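Local coordinates for protein delta-1-pyrroline-5-carboxylate dehydrogenase, mitochondrial (Mus musculus, PDB 4E3X) that catalyses the NAD-dependent oxidation of L-glutamate gamma-semialdehyde to L-glutamate, the second step of proline breakdown in mitochondria, at residues Ser349-Leu354 / Pro451-Tyr456; Asn193-Arg198 / Pro544-Glu549; Glu62-Val67 / Ile259-Ala264; Gln151-Ile156 / Phe210-Ile215. All blocks are in the same frame, centred on the assembly; numbering follows the deposited sequence. Where two conformers were deposited one is given.

Contact 1: Ser349-Leu354 / Pro451-Tyr456; sequences SACSRL and PVLTVY. With PRO (proline), chain K.
Two parallel neighbours in the central sheet of the aldehyde dehydrogenase catalytic domain meet where Arg353 pairs with Thr454 and Leu354 with Val455; the short strands run within 18° of each other. Three backbone bonds join them: Thr454 N to Ser352 O, Leu354 N to Thr454 O, and Tyr456 N to Leu354 O, the last the shortest at 2.8 Å. The first differs from the other two, since the donor stands 46° out of the plane of the Ser352 carbonyl. That oxygen is shared: a water also donates to Ser352 O at 2.7 Å, and it gives its other hydrogen to Val452 O. The same water accepts from Thr454 OG1 at 2.9 Å, a hydroxyl brought there because it lies beside its own backbone N (chi1 -55°). The start of the pairing is thus knitted partly by solvent.

The apolar side is built on Leu453, whose CD1 branch lies 3.9 Å from Cys351 SG and also meets Leu354 CB. Farther on, Leu354 CD2 and Val455 CG2 run side by side at 4.1 Å. At the near end, Ser349, which follows the nucleophile Cys348, donates through OG to OXT of the bound proline at 2.6 Å; Gly512 N and Ser513 N hold the same ligand. Arg353, on the face it shares with Thr454, bonds through NE to Lys318 O. Strand 319-323 flanks 351-357 on its other edge, strand 428-436 flanks 452-458, and helix 329-341 packs Thr336 against both Leu354 and Leu453.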
# COMPACT_ATOMS: atom_id res chain seq x y z
N SER B 349 4.29 20.03 -9.46
CA SER B 349 5.67 20.19 -9.02
C SER B 349 6.22 21.61 -9.15
O SER B 349 7.35 21.87 -8.74
CB SER B 349 6.58 19.27 -9.85
OG SER B 349 6.42 19.56 -11.23
N ALA B 350 5.45 22.53 -9.74
CA ALA B 350 5.95 23.88 -10.04
C ALA B 350 6.35 24.66 -8.80
O ALA B 350 5.65 24.62 -7.78
CB ALA B 350 4.91 24.66 -10.82
N CYS B 351 7.46 25.38 -8.87
CA CYS B 351 7.86 26.28 -7.80
C CYS B 351 6.92 27.47 -7.74
O CYS B 351 6.77 28.19 -8.73
CB CYS B 351 9.28 26.78 -8.01
SG CYS B 351 9.78 28.09 -6.88
N SER B 352 6.31 27.70 -6.58
CA SER B 352 5.46 28.88 -6.41
C SER B 352 5.88 29.72 -5.21
O SER B 352 5.31 30.79 -4.98
CB SER B 352 3.99 28.48 -6.28
OG SER B 352 3.81 27.58 -5.20
N ARG B 353 6.85 29.25 -4.44
CA ARG B 353 7.45 30.07 -3.39
C ARG B 353 8.97 30.02 -3.45
O ARG B 353 9.57 28.94 -3.45
CB ARG B 353 6.90 29.72 -2.01
CG ARG B 353 6.86 28.26 -1.69
CD ARG B 353 6.17 27.98 -0.36
NE ARG B 353 6.15 26.54 -0.19
CZ ARG B 353 6.57 25.88 0.88
NH1 ARG B 353 6.51 24.55 0.87
NH2 ARG B 353 7.03 26.52 1.95
N LEU B 354 9.58 31.20 -3.54
CA LEU B 354 11.02 31.35 -3.63
C LEU B 354 11.51 32.08 -2.38
O LEU B 354 11.01 33.16 -2.07
CB LEU B 354 11.39 32.16 -4.87
CG LEU B 354 12.88 32.49 -5.06
CD1 LEU B 354 13.69 31.24 -5.32
CD2 LEU B 354 13.09 33.49 -6.19
N PRO B 451 0.89 30.85 -13.53
CA PRO B 451 2.26 31.37 -13.62
C PRO B 451 2.50 32.49 -12.61
O PRO B 451 2.71 33.64 -12.98
CB PRO B 451 2.34 31.88 -15.06
CG PRO B 451 0.95 32.30 -15.37
CD PRO B 451 0.04 31.34 -14.63
N VAL B 452 2.44 32.13 -11.34
CA VAL B 452 2.45 33.10 -10.25
C VAL B 452 3.46 32.69 -9.19
O VAL B 452 3.25 31.75 -8.42
CB VAL B 452 1.05 33.25 -9.62
CG1 VAL B 452 1.06 34.32 -8.54
CG2 VAL B 452 0.02 33.60 -10.69
N LEU B 453 4.58 33.41 -9.17
CA LEU B 453 5.67 33.12 -8.26
C LEU B 453 5.70 34.15 -7.14
O LEU B 453 5.69 35.36 -7.41
CB LEU B 453 7.00 33.16 -9.02
CG LEU B 453 8.27 32.99 -8.19
CD1 LEU B 453 8.32 31.61 -7.55
CD2 LEU B 453 9.49 33.24 -9.06
N THR B 454 5.73 33.68 -5.90
CA THR B 454 5.85 34.58 -4.75
C THR B 454 7.22 34.43 -4.10
O THR B 454 7.68 33.31 -3.87
CB THR B 454 4.76 34.34 -3.70
OG1 THR B 454 3.47 34.43 -4.32
CG2 THR B 454 4.85 35.37 -2.59
N VAL B 455 7.86 35.57 -3.82
CA VAL B 455 9.20 35.60 -3.26
C VAL B 455 9.17 36.14 -1.84
O VAL B 455 8.53 37.16 -1.57
CB VAL B 455 10.12 36.52 -4.09
CG1 VAL B 455 11.56 36.45 -3.59
CG2 VAL B 455 10.03 36.17 -5.58
N TYR B 456 9.87 35.47 -0.93
CA TYR B 456 10.08 35.97 0.42
C TYR B 456 11.57 36.15 0.66
O TYR B 456 12.34 35.20 0.50
CB TYR B 456 9.49 35.01 1.47
CG TYR B 456 9.73 35.50 2.87
CD1 TYR B 456 9.07 36.63 3.36
CD2 TYR B 456 10.65 34.87 3.71
CE1 TYR B 456 9.29 37.10 4.63
CE2 TYR B 456 10.88 35.34 4.99
CZ TYR B 456 10.20 36.45 5.44
OH TYR B 456 10.42 36.93 6.71
N PRO K . 6.15 14.57 -12.83
CA PRO K . 6.03 15.98 -13.21
C PRO K . 7.21 16.82 -12.72
O PRO K . 8.04 16.38 -11.92
CB PRO K . 4.74 16.41 -12.50
CG PRO K . 3.90 15.18 -12.55
CD PRO K . 4.86 14.01 -12.41
OXT PRO K . 7.35 17.98 -13.13
O HOH W 1 2.81 31.82 -5.44

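Contact 2: Asn193-Arg198 / Pro544-Glu549; sequences NHTVYR and PQVIKE
Arg198 drapes its chain across Gln545 at roughly a right angle. Beyond CB, CG lies 4.1 Å from Gln545 CB and CD comes to 3.7 Å of the same carbon. A bend at chi3 (-56°) then places Gln545 CB over one face of the guanidinium, 3.5 Å from its plane and toward the rim. NE donates to Ser543 O; at the tip NH1 bonds Arg498 O of the second subunit, while NH2 stays 3.6 Å from Pro544 O, too long to count as a bond. The extended Gln545 chain keeps its amide plane 29° from the guanidinium, and NE2 donates to Ala501 O of that subunit.

These residues belong to the two-stranded antiparallel arm of the aldehyde dehydrogenase oligomerisation domain. Its hydrogen-bonded pairs are Val196 with Gln545 and His194 with Ile547, where Ile547 N meets His194 O at 2.8 Å. On one face Val196 CG2 touches Ile547 CD1 at 3.8 Å. On the other, Asn193 OD1 lies 3.3 Å from Lys548 CG and accepts from Gln518 NE2 of the second subunit; Asn193 ND2 donates to Ile186 O, and Lys548 NZ forms a salt bridge with Asp508 of the second subunit. Val546 to Glu549 pair in parallel with a strand of that subunit, carrying the sheet across the interface.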
# COMPACT_ATOMS: atom_id res chain seq x y z
N ASN B 193 7.34 -23.46 -2.76
CA ASN B 193 6.54 -22.25 -2.58
C ASN B 193 6.68 -21.32 -3.76
O ASN B 193 7.78 -21.15 -4.29
CB ASN B 193 6.99 -21.53 -1.31
CG ASN B 193 6.87 -22.40 -0.09
OD1 ASN B 193 5.78 -22.90 0.20
ND2 ASN B 193 7.98 -22.61 0.62
N HIS B 194 5.57 -20.69 -4.16
CA HIS B 194 5.56 -19.79 -5.30
C HIS B 194 4.57 -18.67 -5.05
O HIS B 194 3.46 -18.91 -4.58
CB HIS B 194 5.17 -20.57 -6.56
CG HIS B 194 5.03 -19.72 -7.78
ND1 HIS B 194 6.10 -19.36 -8.57
CD2 HIS B 194 3.93 -19.17 -8.36
CE1 HIS B 194 5.67 -18.62 -9.58
NE2 HIS B 194 4.36 -18.49 -9.48
N THR B 195 4.97 -17.44 -5.36
CA THR B 195 4.07 -16.31 -5.28
C THR B 195 3.46 -16.02 -6.64
O THR B 195 4.16 -15.87 -7.63
CB THR B 195 4.79 -15.04 -4.76
OG1 THR B 195 5.24 -15.28 -3.43
CG2 THR B 195 3.86 -13.84 -4.77
N VAL B 196 2.13 -15.96 -6.66
CA VAL B 196 1.37 -15.57 -7.83
C VAL B 196 0.96 -14.11 -7.63
O VAL B 196 0.26 -13.79 -6.66
CB VAL B 196 0.10 -16.43 -7.95
CG1 VAL B 196 -0.75 -15.96 -9.12
CG2 VAL B 196 0.45 -17.92 -8.09
N TYR B 197 1.39 -13.24 -8.53
CA TYR B 197 1.06 -11.82 -8.43
C TYR B 197 -0.29 -11.58 -9.11
O TYR B 197 -0.36 -11.18 -10.28
CB TYR B 197 2.21 -10.95 -8.98
CG TYR B 197 3.42 -11.04 -8.07
CD1 TYR B 197 3.49 -10.29 -6.91
CD2 TYR B 197 4.46 -11.93 -8.34
CE1 TYR B 197 4.57 -10.40 -6.05
CE2 TYR B 197 5.55 -12.04 -7.48
CZ TYR B 197 5.60 -11.26 -6.34
OH TYR B 197 6.66 -11.37 -5.48
N ARG B 198 -1.37 -11.86 -8.38
CA ARG B 198 -2.74 -11.73 -8.87
C ARG B 198 -3.08 -10.27 -9.08
O ARG B 198 -2.70 -9.42 -8.28
CB ARG B 198 -3.74 -12.28 -7.86
CG ARG B 198 -3.54 -13.74 -7.44
CD ARG B 198 -4.58 -14.16 -6.39
NE ARG B 198 -4.55 -13.30 -5.21
CZ ARG B 198 -5.15 -13.57 -4.05
NH1 ARG B 198 -5.79 -14.72 -3.87
NH2 ARG B 198 -5.08 -12.69 -3.06
N PRO B 544 -1.00 -10.39 -3.83
CA PRO B 544 -0.31 -11.66 -4.06
C PRO B 544 -0.96 -12.86 -3.37
O PRO B 544 -1.57 -12.73 -2.31
CB PRO B 544 1.09 -11.41 -3.49
CG PRO B 544 1.25 -9.89 -3.54
CD PRO B 544 -0.12 -9.38 -3.20
N GLN B 545 -0.83 -14.01 -4.02
CA GLN B 545 -1.19 -15.29 -3.43
C GLN B 545 0.08 -16.11 -3.31
O GLN B 545 0.93 -16.05 -4.19
CB GLN B 545 -2.16 -16.02 -4.36
CG GLN B 545 -2.55 -17.42 -3.91
CD GLN B 545 -3.27 -18.18 -5.00
OE1 GLN B 545 -2.85 -18.16 -6.15
NE2 GLN B 545 -4.38 -18.82 -4.64
N VAL B 546 0.24 -16.87 -2.24
CA VAL B 546 1.36 -17.80 -2.14
C VAL B 546 0.82 -19.22 -2.14
O VAL B 546 -0.10 -19.54 -1.39
CB VAL B 546 2.17 -17.55 -0.86
CG1 VAL B 546 3.32 -18.54 -0.77
CG2 VAL B 546 2.69 -16.11 -0.87
N ILE B 547 1.38 -20.05 -3.02
CA ILE B 547 1.01 -21.45 -3.13
C ILE B 547 2.15 -22.31 -2.59
O ILE B 547 3.31 -22.17 -3.00
CB ILE B 547 0.74 -21.83 -4.59
CG1 ILE B 547 -0.41 -20.99 -5.16
CG2 ILE B 547 0.46 -23.32 -4.72
CD1 ILE B 547 -0.71 -21.26 -6.63
N LYS B 548 1.82 -23.17 -1.64
CA LYS B 548 2.75 -24.17 -1.13
C LYS B 548 2.29 -25.54 -1.60
O LYS B 548 1.17 -25.95 -1.30
CB LYS B 548 2.77 -24.14 0.40
CG LYS B 548 3.65 -25.21 1.05
CD LYS B 548 3.44 -25.24 2.56
CE LYS B 548 4.46 -26.13 3.25
NZ LYS B 548 4.21 -26.32 4.70
N GLU B 549 3.16 -26.24 -2.35
CA GLU B 549 2.87 -27.61 -2.75
C GLU B 549 3.79 -28.54 -1.98
O GLU B 549 5.00 -28.40 -2.06
CB GLU B 549 3.06 -27.84 -4.25
CG GLU B 549 2.70 -29.29 -4.66
CD GLU B 549 2.84 -29.62 -6.14
OE1 GLU B 549 3.15 -28.72 -6.95
OE2 GLU B 549 2.63 -30.80 -6.49

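Contact 3: Glu62-Val67 / Ile259-Ala264; sequences EAIPCV and IQFVPA
The Phe261 ring receives Pro65 O at its edge, close to the ring plane and 3.7 Å from CD2, while Ile64 CG2 comes in obliquely to CE2 at 3.8 Å. Around the same ring gather Trp232, in an edge-to-face arrangement, and the inclined rings of Tyr243 and Tyr246. The ring reaches this aromatic cluster because CG is anti to the backbone N (chi1 -169°).

The backbone of Phe261 does the joining. Val67 and Phe261 form a single antiparallel hydrogen-bonded bridge: Val67 N points at a lone pair of Phe261 O, 2.9 Å away, and Phe261 N returns a more bent bond to Val67 O, also 2.9 Å, with an N-H...O angle of 144°. Beside the bridge, Val67 CB and Phe261 CB touch at 4.0 Å. Past it, Cys66 SG packs on Pro263 CD at 3.9 Å.

Strand 259-261 is an outermost strand of the parallel, Rossmann-type sheet of the NAD-binding domain, and the bridge attaches strand 62-68 of the mixed sheet to it. Helix 239-251 supplies Tyr243 against Ile64 and Met239 against Pro263; helix 99-118 sets Leu101 against Cys66 and Leu102 against Val262, and strand 89-95 places Phe94 against both Ile64 and Pro263.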
# COMPACT_ATOMS: atom_id res chain seq x y z
N GLU B 62 -12.49 16.44 -33.43
CA GLU B 62 -12.72 15.00 -33.40
C GLU B 62 -13.91 14.66 -32.51
O GLU B 62 -13.97 15.11 -31.37
CB GLU B 62 -11.49 14.24 -32.88
CG GLU B 62 -11.66 12.74 -32.99
CD GLU B 62 -10.49 11.93 -32.47
OE1 GLU B 62 -9.57 12.52 -31.87
OE2 GLU B 62 -10.49 10.70 -32.64
N ALA B 63 -14.84 13.86 -33.03
CA ALA B 63 -15.95 13.36 -32.23
C ALA B 63 -15.50 12.08 -31.53
O ALA B 63 -15.32 11.03 -32.17
CB ALA B 63 -17.17 13.10 -33.10
N ILE B 64 -15.30 12.17 -30.22
CA ILE B 64 -14.70 11.09 -29.44
C ILE B 64 -15.78 10.40 -28.62
O ILE B 64 -16.37 11.01 -27.73
CB ILE B 64 -13.61 11.66 -28.50
CG1 ILE B 64 -12.47 12.27 -29.32
CG2 ILE B 64 -13.09 10.58 -27.55
CD1 ILE B 64 -11.40 12.94 -28.49
N PRO B 65 -16.06 9.12 -28.90
CA PRO B 65 -17.11 8.40 -28.17
C PRO B 65 -16.59 7.84 -26.85
O PRO B 65 -15.37 7.80 -26.62
CB PRO B 65 -17.43 7.24 -29.11
CG PRO B 65 -16.08 6.90 -29.68
CD PRO B 65 -15.39 8.25 -29.89
N CYS B 66 -17.50 7.41 -25.99
CA CYS B 66 -17.11 6.48 -24.94
C CYS B 66 -16.84 5.14 -25.63
O CYS B 66 -17.44 4.82 -26.67
CB CYS B 66 -18.23 6.31 -23.92
SG CYS B 66 -18.55 7.78 -22.93
N VAL B 67 -15.93 4.35 -25.07
CA VAL B 67 -15.65 3.03 -25.63
C VAL B 67 -15.79 1.98 -24.55
O VAL B 67 -15.08 2.00 -23.54
CB VAL B 67 -14.24 2.93 -26.28
CG1 VAL B 67 -14.06 1.55 -26.91
CG2 VAL B 67 -14.05 4.02 -27.33
N ILE B 259 -9.56 -1.84 -20.56
CA ILE B 259 -9.70 -0.43 -20.20
C ILE B 259 -10.91 0.10 -20.94
O ILE B 259 -10.96 0.08 -22.17
CB ILE B 259 -8.45 0.42 -20.53
CG1 ILE B 259 -7.23 -0.07 -19.73
CG2 ILE B 259 -8.73 1.89 -20.21
CD1 ILE B 259 -5.94 0.64 -20.11
N GLN B 260 -11.92 0.55 -20.18
CA GLN B 260 -13.10 1.18 -20.74
C GLN B 260 -12.85 2.69 -20.76
O GLN B 260 -12.44 3.27 -19.75
CB GLN B 260 -14.33 0.85 -19.90
CG GLN B 260 -14.47 -0.64 -19.54
CD GLN B 260 -14.89 -1.53 -20.70
OE1 GLN B 260 -14.42 -1.38 -21.82
NE2 GLN B 260 -15.75 -2.51 -20.40
N PHE B 261 -13.05 3.31 -21.92
CA PHE B 261 -12.78 4.73 -22.08
C PHE B 261 -14.07 5.48 -21.80
O PHE B 261 -14.98 5.52 -22.65
CB PHE B 261 -12.27 5.00 -23.50
CG PHE B 261 -11.71 6.39 -23.69
CD1 PHE B 261 -10.41 6.68 -23.32
CD2 PHE B 261 -12.49 7.39 -24.26
CE1 PHE B 261 -9.90 7.96 -23.49
CE2 PHE B 261 -12.00 8.67 -24.44
CZ PHE B 261 -10.70 8.96 -24.05
N VAL B 262 -14.19 6.02 -20.59
CA VAL B 262 -15.45 6.55 -20.12
C VAL B 262 -15.35 7.95 -19.49
O VAL B 262 -15.47 8.11 -18.28
CB VAL B 262 -16.18 5.56 -19.17
CG1 VAL B 262 -16.74 4.41 -19.98
CG2 VAL B 262 -15.24 5.05 -18.09
N PRO B 263 -15.18 8.97 -20.34
CA PRO B 263 -15.39 10.34 -19.88
C PRO B 263 -16.73 10.46 -19.17
O PRO B 263 -17.69 9.78 -19.55
CB PRO B 263 -15.44 11.15 -21.18
CG PRO B 263 -14.71 10.30 -22.19
CD PRO B 263 -14.98 8.89 -21.80
N ALA B 264 -16.81 11.31 -18.15
CA ALA B 264 -18.02 11.40 -17.34
C ALA B 264 -17.95 12.64 -16.47
O ALA B 264 -16.86 13.17 -16.20
CB ALA B 264 -18.17 10.15 -16.47

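Contact 4: Gln151-Ile156 / Phe210-Ile215; sequences QGKTVI and FNFTAI. With PRO (proline), chain K; PRO (proline), chain J.
Lys153 and Gln151 grip the turn, carrying the probable transition-state stabiliser Asn211, that leads into helix 213-225 of the NAD-binding domain. Lys153 arrives with its chain extended beyond CG, and NZ donates to Asn211 O at 2.7 Å. NZ also makes an off-centre cation-pi contact with the Phe212 ring, 4.0 Å from its centroid and 32° from the normal. Gln151 spends one amide nitrogen on two acceptors: NE2 bonds Thr213 OG1 at 3.1 Å, almost in the amide plane, and Phe210 O at 3.0 Å, tilted 26° out of it.

In the next shell, Asp161 forms a salt bridge with Lys153 NZ and accepts from Thr213 N and Ala214 N, so its carboxylate fixes both the lysine and the start of the helix, whose N-cap position is Phe212. Thr147 OG1 bonds Thr213 OG1. Asn211 ND2 reaches Gln346 O, which probably helps orient that amide near the nucleophile Cys348. Each aromatic ring meets a bound proline. One touches the Phe210 ring obliquely, its CD 3.6 Å from CD2 of Phe210; the other lies over one face of Phe212, on the other side of the ring plane from Lys153 NZ, with its CB 3.6 Å from CE1 of Phe212.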
# COMPACT_ATOMS: atom_id res chain seq x y z
N GLN B 151 -4.12 20.88 -24.91
CA GLN B 151 -3.76 21.25 -23.54
C GLN B 151 -2.91 22.53 -23.47
O GLN B 151 -2.63 23.01 -22.38
CB GLN B 151 -3.06 20.09 -22.82
CG GLN B 151 -3.99 18.94 -22.46
CD GLN B 151 -3.34 17.60 -22.72
OE1 GLN B 151 -3.45 17.04 -23.81
NE2 GLN B 151 -2.63 17.08 -21.72
N GLY B 152 -2.53 23.07 -24.62
CA GLY B 152 -1.81 24.34 -24.66
C GLY B 152 -0.32 24.25 -24.39
O GLY B 152 0.30 25.25 -24.05
N LYS B 153 0.24 23.05 -24.50
CA LYS B 153 1.68 22.86 -24.27
C LYS B 153 2.55 23.36 -25.42
O LYS B 153 2.16 23.30 -26.59
CB LYS B 153 1.98 21.39 -24.00
CG LYS B 153 1.31 20.85 -22.74
CD LYS B 153 2.08 19.74 -22.07
CE LYS B 153 1.46 19.44 -20.71
NZ LYS B 153 2.20 18.41 -19.93
N THR B 154 3.75 23.83 -25.08
CA THR B 154 4.76 24.09 -26.09
C THR B 154 5.35 22.77 -26.59
O THR B 154 5.13 21.71 -25.99
CB THR B 154 5.91 24.92 -25.52
OG1 THR B 154 6.44 24.23 -24.38
CG2 THR B 154 5.42 26.31 -25.11
N VAL B 155 6.10 22.84 -27.68
CA VAL B 155 6.77 21.67 -28.23
C VAL B 155 7.52 20.87 -27.17
O VAL B 155 7.30 19.67 -27.02
CB VAL B 155 7.79 22.07 -29.32
CG1 VAL B 155 8.56 20.84 -29.78
CG2 VAL B 155 7.10 22.75 -30.49
N ILE B 156 8.39 21.53 -26.41
CA ILE B 156 9.21 20.79 -25.46
C ILE B 156 8.39 20.24 -24.29
O ILE B 156 8.66 19.14 -23.82
CB ILE B 156 10.41 21.61 -24.95
CG1 ILE B 156 11.34 20.75 -24.08
CG2 ILE B 156 9.96 22.85 -24.18
CD1 ILE B 156 11.81 19.47 -24.75
N PHE B 210 -5.74 17.10 -16.28
CA PHE B 210 -5.52 17.71 -17.58
C PHE B 210 -4.07 17.89 -17.93
O PHE B 210 -3.71 18.01 -19.11
CB PHE B 210 -6.20 19.09 -17.66
CG PHE B 210 -5.47 20.19 -16.91
CD1 PHE B 210 -4.52 20.98 -17.56
CD2 PHE B 210 -5.75 20.46 -15.58
CE1 PHE B 210 -3.85 21.99 -16.89
CE2 PHE B 210 -5.09 21.47 -14.91
CZ PHE B 210 -4.14 22.24 -15.57
N ASN B 211 -3.22 17.98 -16.91
CA ASN B 211 -1.94 18.66 -17.12
C ASN B 211 -0.80 17.82 -17.66
O ASN B 211 0.20 18.36 -18.12
CB ASN B 211 -1.52 19.45 -15.88
CG ASN B 211 -1.25 18.57 -14.69
OD1 ASN B 211 -1.78 17.47 -14.57
ND2 ASN B 211 -0.41 19.07 -13.79
N PHE B 212 -0.96 16.50 -17.61
CA PHE B 212 -0.00 15.60 -18.24
C PHE B 212 -0.71 14.47 -18.94
O PHE B 212 -1.40 13.68 -18.32
CB PHE B 212 0.98 15.03 -17.22
CG PHE B 212 1.98 16.02 -16.73
CD1 PHE B 212 1.73 16.78 -15.60
CD2 PHE B 212 3.17 16.22 -17.42
CE1 PHE B 212 2.65 17.71 -15.15
CE2 PHE B 212 4.10 17.16 -16.98
CZ PHE B 212 3.84 17.90 -15.84
N THR B 213 -0.54 14.41 -20.26
CA THR B 213 -1.04 13.28 -21.03
C THR B 213 -0.53 11.95 -20.48
O THR B 213 -1.26 10.97 -20.44
CB THR B 213 -0.65 13.47 -22.50
OG1 THR B 213 -1.31 14.63 -22.99
CG2 THR B 213 -1.03 12.27 -23.37
N ALA B 214 0.73 11.94 -20.04
CA ALA B 214 1.36 10.72 -19.57
C ALA B 214 0.70 10.16 -18.32
O ALA B 214 0.67 8.95 -18.12
CB ALA B 214 2.85 10.96 -19.32
N ILE B 215 0.20 11.03 -17.45
CA ILE B 215 -0.39 10.58 -16.19
C ILE B 215 -1.62 9.72 -16.44
O ILE B 215 -1.80 8.70 -15.80
CB ILE B 215 -0.69 11.75 -15.24
CG1 ILE B 215 0.63 12.36 -14.74
CG2 ILE B 215 -1.51 11.29 -14.04
CD1 ILE B 215 0.46 13.55 -13.83
N PRO K . 6.15 14.57 -12.83
CA PRO K . 6.03 15.98 -13.21
C PRO K . 7.21 16.82 -12.72
O PRO K . 8.04 16.38 -11.92
CB PRO K . 4.74 16.41 -12.50
CG PRO K . 3.90 15.18 -12.55
CD PRO K . 4.86 14.01 -12.41
OXT PRO K . 7.35 17.98 -13.13
N PRO J . -9.33 23.64 -14.66
CA PRO J . -10.49 23.38 -13.80
C PRO J . -10.46 24.24 -12.54
O PRO J . -9.61 25.12 -12.40
CB PRO J . -10.35 21.88 -13.45
CG PRO J . -9.04 21.43 -14.07
CD PRO J . -8.75 22.39 -15.17
OXT PRO J . -11.30 24.07 -11.65

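Contacts 1 and 4 approach the active site from two domains. Their centres are about 20 Å apart and their nearest atoms about 6 Å, and one bound proline touches both, through Ser349 and Phe212. The Asn211 side chain of contact 4 lies about 4 Å from that of Cys348, just before the first segment of contact 1. Contact 3 sits about 19 Å, centre to centre, from contact 4 in the NAD-binding domain, its Val262 side chain about 5 Å from that of the NAD-binding residue Lys233. Contact 2 is remote, its centre about 49 Å from that of contact 1, yet along the chain it closes a loop enclosing contact 1. Contacts 2 and 4 both touch the second subunit.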